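Local coordinates for tapirin (Caldicellulosiruptor kristjanssonii, PDB 6N2B), which probably binds cellulose through its beta-helical C-terminal domain, which carries a bound calcium ion, and so helps this thermophilic bacterium adhere to plant biomass, at residues A[423-428]-A[452-457]. Sequence-based numbering, arbitrary orientation.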
ATOM      1  N   VAL A 423     -19.551 -10.763  -6.133  1.00 28.81           N
ATOM      2  CA  VAL A 423     -18.852 -11.090  -7.369  1.00 26.31           C
ATOM      3  C   VAL A 423     -19.539 -12.288  -8.008  1.00 31.52           C
ATOM      4  O   VAL A 423     -19.736 -13.323  -7.362  1.00 35.82           O
ATOM      5  CB  VAL A 423     -17.368 -11.373  -7.107  1.00 37.46           C
ATOM      6  CG1 VAL A 423     -16.690 -11.879  -8.369  1.00 40.20           C
ATOM      7  CG2 VAL A 423     -16.673 -10.106  -6.615  1.00 40.22           C
ATOM      8  N   THR A 424     -19.936 -12.140  -9.276  1.00 35.30           N
ATOM      9  CA  THR A 424     -20.439 -13.258 -10.054  1.00 34.22           C
ATOM     10  C   THR A 424     -19.484 -13.440 -11.225  1.00 29.96           C
ATOM     11  O   THR A 424     -18.355 -13.934 -11.022  1.00 42.12           O
ATOM     12  CB  THR A 424     -21.898 -13.041 -10.498  1.00 35.15           C
ATOM     13  OG1 THR A 424     -22.103 -11.680 -10.892  1.00 25.04           O
ATOM     14  CG2 THR A 424     -22.864 -13.402  -9.370  1.00 36.64           C
ATOM     15  N   THR A 425     -19.867 -13.084 -12.440  1.00 22.86           N
ATOM     16  CA  THR A 425     -19.028 -13.267 -13.611  1.00 25.89           C
ATOM     17  C   THR A 425     -18.744 -11.911 -14.254  1.00 37.66           C
ATOM     18  O   THR A 425     -19.586 -10.994 -14.216  1.00 38.13           O
ATOM     19  CB  THR A 425     -19.713 -14.237 -14.595  1.00 40.24           C
ATOM     20  OG1 THR A 425     -19.543 -15.583 -14.114  1.00 43.06           O
ATOM     21  CG2 THR A 425     -19.150 -14.124 -16.010  1.00 43.83           C
ATOM     22  N   LEU A 426     -17.547 -11.768 -14.796  1.00 38.50           N
ATOM     23  CA  LEU A 426     -17.340 -10.489 -15.453  1.00 30.35           C
ATOM     24  C   LEU A 426     -17.794 -10.573 -16.912  1.00 33.38           C
ATOM     25  O   LEU A 426     -17.533 -11.580 -17.588  1.00 26.78           O
ATOM     26  CB  LEU A 426     -15.868 -10.091 -15.376  1.00 25.03           C
ATOM     27  CG  LEU A 426     -15.459  -9.253 -14.167  1.00 21.57           C
ATOM     28  CD1 LEU A 426     -16.061  -9.794 -12.913  1.00 26.54           C
ATOM     29  CD2 LEU A 426     -13.944  -9.188 -14.044  1.00 23.90           C
ATOM     30  N   PRO A 427     -18.500  -9.547 -17.393  1.00 31.46           N
ATOM     31  CA  PRO A 427     -19.051  -9.585 -18.753  1.00 16.20           C
ATOM     32  C   PRO A 427     -17.985  -9.669 -19.839  1.00 22.77           C
ATOM     33  O   PRO A 427     -16.831  -9.280 -19.661  1.00 21.71           O
ATOM     34  CB  PRO A 427     -19.810  -8.263 -18.856  1.00 18.72           C
ATOM     35  CG  PRO A 427     -19.143  -7.366 -17.851  1.00 28.05           C
ATOM     36  CD  PRO A 427     -18.807  -8.279 -16.707  1.00 29.46           C
ATOM     37  N   ALA A 428     -18.408 -10.182 -20.994  1.00 35.88           N
ATOM     38  CA  ALA A 428     -17.608 -10.220 -22.211  1.00 32.80           C
ATOM     39  C   ALA A 428     -18.554 -10.083 -23.395  1.00 33.29           C
ATOM     40  O   ALA A 428     -19.660 -10.630 -23.369  1.00 45.67           O
ATOM     41  CB  ALA A 428     -16.804 -11.522 -22.318  1.00 22.46           C
ATOM     42  N   TYR A 452     -13.397  -5.236 -18.589  1.00 16.43           N
ATOM     43  CA  TYR A 452     -13.644  -6.389 -17.733  1.00 18.05           C
ATOM     44  C   TYR A 452     -13.008  -7.627 -18.349  1.00 17.49           C
ATOM     45  O   TYR A 452     -13.203  -7.902 -19.535  1.00 18.33           O
ATOM     46  CB  TYR A 452     -15.136  -6.621 -17.532  1.00 18.39           C
ATOM     47  CG  TYR A 452     -15.840  -5.474 -16.857  1.00 27.82           C
ATOM     48  CD1 TYR A 452     -15.862  -5.365 -15.474  1.00 19.82           C
ATOM     49  CD2 TYR A 452     -16.489  -4.484 -17.609  1.00 27.59           C
ATOM     50  CE1 TYR A 452     -16.517  -4.308 -14.853  1.00 21.28           C
ATOM     51  CE2 TYR A 452     -17.145  -3.419 -16.991  1.00 18.17           C
ATOM     52  CZ  TYR A 452     -17.157  -3.345 -15.615  1.00 20.81           C
ATOM     53  OH  TYR A 452     -17.801  -2.305 -14.988  1.00 24.71           O
ATOM     54  N   GLY A 453     -12.248  -8.363 -17.544  1.00 18.38           N
ATOM     55  CA  GLY A 453     -11.635  -9.594 -18.000  1.00 21.84           C
ATOM     56  C   GLY A 453     -11.825 -10.720 -17.008  1.00 24.54           C
ATOM     57  O   GLY A 453     -11.138 -10.763 -15.986  1.00 20.94           O
ATOM     58  N   GLU A 454     -12.753 -11.639 -17.310  1.00 28.01           N
ATOM     59  CA  GLU A 454     -13.089 -12.725 -16.388  1.00 25.69           C
ATOM     60  C   GLU A 454     -11.924 -13.693 -16.181  1.00 26.47           C
ATOM     61  O   GLU A 454     -11.802 -14.293 -15.105  1.00 31.94           O
ATOM     62  CB  GLU A 454     -14.335 -13.456 -16.899  1.00 29.00           C
ATOM     63  CG  GLU A 454     -14.600 -14.835 -16.287  1.00 33.38           C
ATOM     64  CD  GLU A 454     -15.253 -14.781 -14.914  1.00 33.67           C
ATOM     65  OE1 GLU A 454     -15.780 -13.714 -14.538  1.00 38.90           O
ATOM     66  OE2 GLU A 454     -15.236 -15.811 -14.207  1.00 41.92           O
ATOM     67  N   SER A 455     -11.053 -13.845 -17.180  1.00 34.38           N
ATOM     68  CA  SER A 455      -9.899 -14.736 -17.101  1.00 32.67           C
ATOM     69  C   SER A 455      -8.575 -13.982 -17.173  1.00 37.23           C
ATOM     70  O   SER A 455      -7.566 -14.561 -17.584  1.00 50.96           O
ATOM     71  CB  SER A 455      -9.946 -15.774 -18.225  1.00 22.37           C
ATOM     72  OG  SER A 455     -11.273 -16.192 -18.493  1.00 44.56           O
ATOM     73  N   GLY A 456      -8.554 -12.703 -16.830  1.00 34.20           N
ATOM     74  CA  GLY A 456      -7.365 -11.885 -16.969  1.00 37.25           C
ATOM     75  C   GLY A 456      -7.453 -10.917 -18.145  1.00 27.03           C
ATOM     76  O   GLY A 456      -8.407 -10.903 -18.921  1.00 36.41           O
ATOM     77  N   ILE A 457      -6.424 -10.082 -18.250  1.00 24.50           N
ATOM     78  CA  ILE A 457      -6.280  -9.109 -19.330  1.00 20.16           C
ATOM     79  C   ILE A 457      -4.829  -9.127 -19.787  1.00 22.00           C
ATOM     80  O   ILE A 457      -3.918  -9.289 -18.963  1.00 24.86           O
ATOM     81  CB  ILE A 457      -6.686  -7.692 -18.870  1.00 18.45           C
ATOM     82  CG1 ILE A 457      -8.069  -7.717 -18.209  1.00 19.29           C
ATOM     83  CG2 ILE A 457      -6.631  -6.693 -20.040  1.00 12.82           C
ATOM     84  CD1 ILE A 457      -8.480  -6.411 -17.590  1.00 18.00           C
TER
HETATM   85  O   HOH W   1     -14.193 -11.087 -19.334  1.00 21.89           O
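Leu-426, in a segment without regular secondary structure, lies beside the end of strand 448-453, its CA 4.9 Å from that of Glu-454, where the chain enters a type I beta turn from Gly-453 to Gly-456. The direct polar link is made by the side chain of Glu-454. Its CG stands anti to the backbone N (chi1 164°), and a bend at chi2 turns the carboxylate back to the loop, where OE1 takes the Leu-426 N-H in a nearly straight bond, N to OE1 2.6 Å. The same oxygen lies 3.7 Å from Thr-425 CG2, whereas OE2 forms a salt bridge with Lys-484, whose NZ also bonds to Thr-424 O; the lysine thus ties both segments together and probably steadies the carboxylate's charge. A water between Glu-454 N and Pro-427 O may provide a second link, though its distance to the nitrogen is doubtfully short. On the strand side, Pro-427 CG lies off-centre against the Tyr-452 ring in a CH-pi contact, 4.3 Å from the ring centroid, and Leu-426 CG packs at 4.1 Å against Tyr-452 CD1. The Tyr-452 hydroxyl is hydrogen-bonded to Ser-541 of helix 536-546, which also touches Pro-427 through Thr-545. The arrangement is that of a loop laid along a strand-to-turn junction of a beta-helix, just before the chain enters the calcium site at Asp-429.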